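Local coordinates for protein carboxypeptidase D (Drosophila melanogaster, PDB 3MN8) that removes C-terminal arginine or lysine residues from peptides and proteins as a zinc-dependent carboxypeptidase, helping to process growth factors, peptide hormones and neuropeptides, at residues D103-Y117 with K310-N324. Residues are numbered along the deposited sequence; the frame is centred on the assembly and turned at random.
Sequences DETVGRQLLVYMAQY and KYPAASTLPQEWQRN. With ZN (zinc ion), chain F; GEM ((2-guanidinoethylmercapto)succinic acid), chain G.
Trp321 drives its indole as a knob into a hole on helix 106-117 made by Leu110, Tyr113, Met114 and Tyr117. With CG anti to the backbone N (chi1 166°), the six-membered ring reaches across: its CZ2 lies over one face of the Tyr117 ring, toward the rim, 3.4 Å from Tyr117 CD1, while Tyr113 CB touches Trp321 CE3 at 3.5 Å. The indole NE1 is satisfied by Glu32. At the N-terminal side of the hole, Leu110 sends CD2 to the Trp321 backbone and CD1 onto the Asn324 amide, whose ND2 hydrogen-bonds back to Glu320 O and whose OD1 is held by Tyr255 OH. Val106 divides its methyls, CG2 meeting Pro312 CG at 3.4 Å and CG1 the aliphatic part of Glu320.

Where the loops meet, Thr105 N donates an almost straight bond to Lys310 O (3.1 Å, 168°), and Thr105 CG2 stands over the centre of the Tyr311 ring, 3.3 Å from its centroid, a CH-pi contact. Were Tyr311 shortened to an alanine, that methyl would probably lose its aromatic cover and a gap open beside Tyr148. Looser is partly exposed Lys310, its NZ 4.3 Å from Glu104 OE2, not in contact. Glu104 grips the catalytic zinc with both carboxylate oxygens, joined by His101, His217 and the inhibitor's carboxylate; its loop leads into helix 106-117, which crosses helix 317-324 at -68° within the M14 zinc carboxypeptidase catalytic domain.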
loop_
_atom_site.group_PDB
_atom_site.type_symbol
_atom_site.label_atom_id
_atom_site.label_comp_id
_atom_site.label_asym_id
_atom_site.label_seq_id
_atom_site.Cartn_x
_atom_site.Cartn_y
_atom_site.Cartn_z
ATOM N N ASP A 103 15.776 9.897 -2.932
ATOM C CA ASP A 103 16.149 10.230 -4.306
ATOM C C ASP A 103 15.250 9.566 -5.356
ATOM O O ASP A 103 15.418 9.785 -6.549
ATOM C CB ASP A 103 17.617 9.883 -4.555
ATOM C CG ASP A 103 18.003 8.519 -4.004
ATOM O OD1 ASP A 103 19.215 8.273 -3.851
ATOM O OD2 ASP A 103 17.106 7.692 -3.725
ATOM N N GLU A 104 14.308 8.744 -4.903
ATOM C CA GLU A 104 13.317 8.134 -5.785
ATOM C C GLU A 104 12.013 8.902 -5.623
ATOM O O GLU A 104 11.233 8.644 -4.694
ATOM C CB GLU A 104 13.122 6.664 -5.435
ATOM C CG GLU A 104 14.398 5.835 -5.484
ATOM C CD GLU A 104 14.193 4.466 -4.895
ATOM O OE1 GLU A 104 13.023 4.110 -4.662
ATOM O OE2 GLU A 104 15.185 3.754 -4.647
ATOM N N THR A 105 11.778 9.822 -6.553
ATOM C CA THR A 105 10.888 10.955 -6.329
ATOM C C THR A 105 9.538 10.948 -7.064
ATOM O O THR A 105 8.599 11.596 -6.622
ATOM C CB THR A 105 11.639 12.255 -6.696
ATOM O OG1 THR A 105 12.077 12.189 -8.064
ATOM C CG2 THR A 105 12.866 12.423 -5.805
ATOM N N VAL A 106 9.434 10.244 -8.191
ATOM C CA VAL A 106 8.204 10.290 -8.992
ATOM C C VAL A 106 6.956 9.899 -8.167
ATOM O O VAL A 106 5.946 10.610 -8.162
ATOM C CB VAL A 106 8.317 9.417 -10.276
ATOM C CG1 VAL A 106 7.029 9.475 -11.107
ATOM C CG2 VAL A 106 9.521 9.841 -11.109
ATOM N N GLY A 107 7.034 8.773 -7.460
ATOM C CA GLY A 107 5.937 8.320 -6.618
ATOM C C GLY A 107 5.452 9.433 -5.711
ATOM O O GLY A 107 4.243 9.641 -5.534
ATOM N N ARG A 108 6.413 10.147 -5.130
ATOM C CA ARG A 108 6.123 11.318 -4.311
ATOM C C ARG A 108 5.092 12.192 -5.000
ATOM O O ARG A 108 3.999 12.409 -4.476
ATOM C CB ARG A 108 7.394 12.133 -4.037
ATOM C CG ARG A 108 7.097 13.562 -3.645
ATOM C CD ARG A 108 8.342 14.423 -3.477
ATOM N NE ARG A 108 8.895 14.301 -2.136
ATOM C CZ ARG A 108 8.885 15.230 -1.181
ATOM N NH1 ARG A 108 8.358 16.433 -1.368
ATOM N NH2 ARG A 108 9.437 14.932 -0.013
ATOM N N GLN A 109 5.437 12.680 -6.185
ATOM C CA GLN A 109 4.559 13.609 -6.899
ATOM C C GLN A 109 3.261 12.965 -7.357
ATOM O O GLN A 109 2.211 13.627 -7.356
ATOM C CB GLN A 109 5.269 14.266 -8.083
ATOM C CG GLN A 109 5.982 15.547 -7.722
ATOM C CD GLN A 109 5.095 16.483 -6.942
ATOM O OE1 GLN A 109 5.396 16.839 -5.799
ATOM N NE2 GLN A 109 3.988 16.885 -7.549
ATOM N N LEU A 110 3.324 11.686 -7.735
ATOM C CA LEU A 110 2.116 10.967 -8.146
ATOM C C LEU A 110 1.062 10.897 -7.035
ATOM O O LEU A 110 -0.149 10.955 -7.301
ATOM C CB LEU A 110 2.450 9.559 -8.630
ATOM C CG LEU A 110 3.163 9.471 -9.982
ATOM C CD1 LEU A 110 3.313 8.019 -10.376
ATOM C CD2 LEU A 110 2.404 10.204 -11.051
ATOM N N LEU A 111 1.518 10.775 -5.792
ATOM C CA LEU A 111 0.592 10.711 -4.675
ATOM C C LEU A 111 0.040 12.088 -4.378
ATOM O O LEU A 111 -1.105 12.230 -3.964
ATOM C CB LEU A 111 1.267 10.133 -3.439
ATOM C CG LEU A 111 1.480 8.624 -3.495
ATOM C CD1 LEU A 111 2.058 8.101 -2.184
ATOM C CD2 LEU A 111 0.145 7.967 -3.806
ATOM N N VAL A 112 0.857 13.110 -4.591
ATOM C CA VAL A 112 0.397 14.472 -4.414
ATOM C C VAL A 112 -0.697 14.735 -5.432
ATOM O O VAL A 112 -1.757 15.269 -5.100
ATOM C CB VAL A 112 1.550 15.457 -4.597
ATOM C CG1 VAL A 112 1.021 16.836 -4.927
ATOM C CG2 VAL A 112 2.416 15.479 -3.332
ATOM N N TYR A 113 -0.439 14.332 -6.672
ATOM C CA TYR A 113 -1.443 14.371 -7.738
ATOM C C TYR A 113 -2.733 13.584 -7.421
ATOM O O TYR A 113 -3.840 14.079 -7.622
ATOM C CB TYR A 113 -0.835 13.841 -9.040
ATOM C CG TYR A 113 0.231 14.732 -9.648
ATOM C CD1 TYR A 113 1.155 14.222 -10.559
ATOM C CD2 TYR A 113 0.307 16.084 -9.323
ATOM C CE1 TYR A 113 2.130 15.036 -11.128
ATOM C CE2 TYR A 113 1.276 16.905 -9.886
ATOM C CZ TYR A 113 2.184 16.372 -10.783
ATOM O OH TYR A 113 3.146 17.178 -11.335
ATOM N N MET A 114 -2.591 12.353 -6.945
ATOM C CA MET A 114 -3.758 11.544 -6.614
ATOM C C MET A 114 -4.683 12.256 -5.616
ATOM O O MET A 114 -5.875 12.381 -5.861
ATOM C CB MET A 114 -3.331 10.163 -6.090
ATOM C CG MET A 114 -4.498 9.238 -5.688
ATOM S SD MET A 114 -5.609 8.761 -7.049
ATOM C CE MET A 114 -4.394 8.080 -8.180
ATOM N N ALA A 115 -4.121 12.725 -4.505
ATOM C CA ALA A 115 -4.871 13.428 -3.469
ATOM C C ALA A 115 -5.803 14.464 -4.078
ATOM O O ALA A 115 -7.022 14.403 -3.911
ATOM C CB ALA A 115 -3.905 14.107 -2.491
ATOM N N GLN A 116 -5.215 15.425 -4.780
ATOM C CA GLN A 116 -5.984 16.451 -5.455
ATOM C C GLN A 116 -7.000 15.838 -6.417
ATOM O O GLN A 116 -8.181 16.189 -6.385
ATOM C CB GLN A 116 -5.040 17.368 -6.212
ATOM C CG GLN A 116 -4.066 18.140 -5.325
ATOM C CD GLN A 116 -2.976 18.845 -6.142
ATOM O OE1 GLN A 116 -3.167 19.962 -6.642
ATOM N NE2 GLN A 116 -1.838 18.179 -6.299
ATOM N N TYR A 117 -6.530 14.914 -7.255
ATOM C CA TYR A 117 -7.366 14.255 -8.256
ATOM C C TYR A 117 -8.633 13.643 -7.661
ATOM O O TYR A 117 -9.752 13.945 -8.074
ATOM C CB TYR A 117 -6.569 13.175 -8.983
ATOM C CG TYR A 117 -7.345 12.497 -10.085
ATOM C CD1 TYR A 117 -7.439 13.069 -11.344
ATOM C CD2 TYR A 117 -7.992 11.290 -9.864
ATOM C CE1 TYR A 117 -8.155 12.462 -12.359
ATOM C CE2 TYR A 117 -8.715 10.664 -10.873
ATOM C CZ TYR A 117 -8.792 11.258 -12.120
ATOM O OH TYR A 117 -9.506 10.656 -13.126
ATOM N N LYS A 310 15.684 7.777 -11.269
ATOM C CA LYS A 310 15.237 7.922 -9.889
ATOM C C LYS A 310 14.608 9.291 -9.627
ATOM O O LYS A 310 13.518 9.388 -9.060
ATOM C CB LYS A 310 16.400 7.675 -8.925
ATOM C CG LYS A 310 16.940 6.261 -8.967
ATOM C CD LYS A 310 18.049 6.034 -7.934
ATOM C CE LYS A 310 18.126 4.540 -7.542
ATOM N NZ LYS A 310 19.090 4.233 -6.429
ATOM N N TYR A 311 15.303 10.346 -10.049
ATOM C CA TYR A 311 14.853 11.724 -9.826
ATOM C C TYR A 311 14.779 12.496 -11.140
ATOM O O TYR A 311 15.698 13.241 -11.459
ATOM C CB TYR A 311 15.829 12.454 -8.895
ATOM C CG TYR A 311 15.237 13.631 -8.135
ATOM C CD1 TYR A 311 15.720 13.977 -6.874
ATOM C CD2 TYR A 311 14.197 14.387 -8.660
ATOM C CE1 TYR A 311 15.194 15.039 -6.158
ATOM C CE2 TYR A 311 13.650 15.453 -7.945
ATOM C CZ TYR A 311 14.161 15.772 -6.695
ATOM O OH TYR A 311 13.644 16.827 -5.977
ATOM N N PRO A 312 13.687 12.322 -11.906
ATOM C CA PRO A 312 13.583 13.010 -13.201
ATOM C C PRO A 312 13.202 14.474 -13.011
ATOM O O PRO A 312 13.038 14.918 -11.871
ATOM C CB PRO A 312 12.464 12.251 -13.930
ATOM C CG PRO A 312 12.092 11.067 -13.016
ATOM C CD PRO A 312 12.531 11.450 -11.638
ATOM N N ALA A 313 13.076 15.211 -14.112
ATOM C CA ALA A 313 12.712 16.628 -14.059
ATOM C C ALA A 313 11.200 16.803 -14.087
ATOM O O ALA A 313 10.476 15.948 -14.601
ATOM C CB ALA A 313 13.362 17.406 -15.215
ATOM N N ALA A 314 10.736 17.925 -13.544
ATOM C CA ALA A 314 9.309 18.207 -13.438
ATOM C C ALA A 314 8.512 17.946 -14.727
ATOM O O ALA A 314 7.450 17.329 -14.688
ATOM C CB ALA A 314 9.097 19.636 -12.961
ATOM N N SER A 315 9.022 18.421 -15.860
ATOM C CA SER A 315 8.306 18.327 -17.139
ATOM C C SER A 315 7.902 16.893 -17.432
ATOM O O SER A 315 6.974 16.641 -18.203
ATOM C CB SER A 315 9.164 18.880 -18.293
ATOM O OG SER A 315 10.356 18.122 -18.471
ATOM N N THR A 316 8.622 15.965 -16.811
ATOM C CA THR A 316 8.352 14.542 -16.928
ATOM C C THR A 316 7.062 14.175 -16.205
ATOM O O THR A 316 6.311 13.301 -16.653
ATOM C CB THR A 316 9.523 13.723 -16.346
ATOM O OG1 THR A 316 10.493 13.494 -17.372
ATOM C CG2 THR A 316 9.054 12.388 -15.810
ATOM N N LEU A 317 6.804 14.870 -15.099
ATOM C CA LEU A 317 5.722 14.541 -14.172
ATOM C C LEU A 317 4.327 14.387 -14.793
ATOM O O LEU A 317 3.589 13.453 -14.447
ATOM C CB LEU A 317 5.682 15.561 -13.036
ATOM C CG LEU A 317 6.985 15.805 -12.269
ATOM C CD1 LEU A 317 6.792 16.975 -11.311
ATOM C CD2 LEU A 317 7.479 14.550 -11.524
ATOM N N PRO A 318 3.939 15.311 -15.684
ATOM C CA PRO A 318 2.612 15.182 -16.289
ATOM C C PRO A 318 2.427 13.872 -17.050
ATOM O O PRO A 318 1.354 13.271 -16.936
ATOM C CB PRO A 318 2.553 16.378 -17.225
ATOM C CG PRO A 318 3.396 17.402 -16.542
ATOM C CD PRO A 318 4.540 16.623 -15.966
ATOM N N GLN A 319 3.448 13.435 -17.792
ATOM C CA GLN A 319 3.446 12.111 -18.450
ATOM C C GLN A 319 3.321 10.921 -17.475
ATOM O O GLN A 319 2.527 9.981 -17.688
ATOM C CB GLN A 319 4.722 11.920 -19.285
ATOM C CG GLN A 319 4.601 12.304 -20.752
ATOM C CD GLN A 319 5.421 13.536 -21.096
ATOM O OE1 GLN A 319 5.961 13.650 -22.200
ATOM N NE2 GLN A 319 5.522 14.466 -20.143
ATOM N N GLU A 320 4.139 10.954 -16.423
ATOM C CA GLU A 320 4.103 9.925 -15.397
ATOM C C GLU A 320 2.702 9.835 -14.823
ATOM O O GLU A 320 2.207 8.740 -14.532
ATOM C CB GLU A 320 5.116 10.216 -14.285
ATOM C CG GLU A 320 6.573 10.316 -14.766
ATOM C CD GLU A 320 7.134 9.000 -15.329
ATOM O OE1 GLU A 320 6.379 8.008 -15.436
ATOM O OE2 GLU A 320 8.343 8.956 -15.661
ATOM N N TRP A 321 2.046 10.983 -14.672
ATOM C CA TRP A 321 0.679 10.969 -14.159
ATOM C C TRP A 321 -0.272 10.182 -15.069
ATOM O O TRP A 321 -1.019 9.321 -14.596
ATOM C CB TRP A 321 0.134 12.382 -13.913
ATOM C CG TRP A 321 -1.356 12.366 -13.710
ATOM C CD1 TRP A 321 -2.300 12.777 -14.595
ATOM C CD2 TRP A 321 -2.067 11.860 -12.568
ATOM N NE1 TRP A 321 -3.553 12.581 -14.076
ATOM C CE2 TRP A 321 -3.441 12.016 -12.832
ATOM C CE3 TRP A 321 -1.674 11.288 -11.349
ATOM C CZ2 TRP A 321 -4.432 11.626 -11.919
ATOM C CZ3 TRP A 321 -2.661 10.909 -10.442
ATOM C CH2 TRP A 321 -4.020 11.083 -10.733
ATOM N N GLN A 322 -0.237 10.469 -16.368
ATOM C CA GLN A 322 -1.158 9.833 -17.305
ATOM C C GLN A 322 -0.959 8.322 -17.409
ATOM O O GLN A 322 -1.920 7.582 -17.628
ATOM C CB GLN A 322 -1.068 10.470 -18.687
ATOM C CG GLN A 322 -2.402 10.966 -19.196
ATOM C CD GLN A 322 -2.915 12.151 -18.403
ATOM O OE1 GLN A 322 -4.098 12.222 -18.060
ATOM N NE2 GLN A 322 -2.022 13.090 -18.099
ATOM N N ARG A 323 0.282 7.870 -17.250
ATOM C CA ARG A 323 0.582 6.433 -17.283
ATOM C C ARG A 323 0.100 5.692 -16.035
ATOM O O ARG A 323 -0.550 4.644 -16.123
ATOM C CB ARG A 323 2.086 6.217 -17.448
ATOM C CG ARG A 323 2.663 7.013 -18.592
ATOM C CD ARG A 323 4.172 6.945 -18.607
ATOM N NE ARG A 323 4.729 7.352 -19.894
ATOM C CZ ARG A 323 6.024 7.559 -20.095
ATOM N NH1 ARG A 323 6.874 7.397 -19.086
ATOM N NH2 ARG A 323 6.467 7.927 -21.293
ATOM N N ASN A 324 0.422 6.242 -14.870
ATOM C CA ASN A 324 0.158 5.555 -13.624
ATOM C C ASN A 324 -1.271 5.749 -13.155
ATOM O O ASN A 324 -1.762 5.005 -12.302
ATOM C CB ASN A 324 1.133 6.027 -12.556
ATOM C CG ASN A 324 2.568 5.657 -12.876
ATOM O OD1 ASN A 324 3.083 4.659 -12.372
ATOM N ND2 ASN A 324 3.223 6.460 -13.719
HETATM ZN ZN ZN F . 13.859 2.575 -3.650
HETATM C C8 GEM G . 14.767 -2.191 -3.833
HETATM S S7 GEM G . 13.122 -2.473 -3.242
HETATM C C6 GEM G . 12.415 -3.304 -4.637
HETATM C C5 GEM G . 13.212 -4.524 -5.093
HETATM N N3 GEM G . 13.071 -5.548 -4.070
HETATM C C1 GEM G . 13.737 -6.695 -3.990
HETATM N N4 GEM G . 13.502 -7.538 -2.992
HETATM N N2 GEM G . 14.648 -7.002 -4.907
HETATM C C9 GEM G . 15.584 -1.707 -2.664
HETATM O O14 GEM G . 14.994 -1.493 -1.581
HETATM O O15 GEM G . 16.814 -1.544 -2.808
HETATM C C10 GEM G . 14.828 -1.216 -5.021
HETATM C C11 GEM G . 14.471 0.238 -4.739
HETATM O O12 GEM G . 13.648 0.791 -5.510
HETATM O O13 GEM G . 15.024 0.847 -3.787
#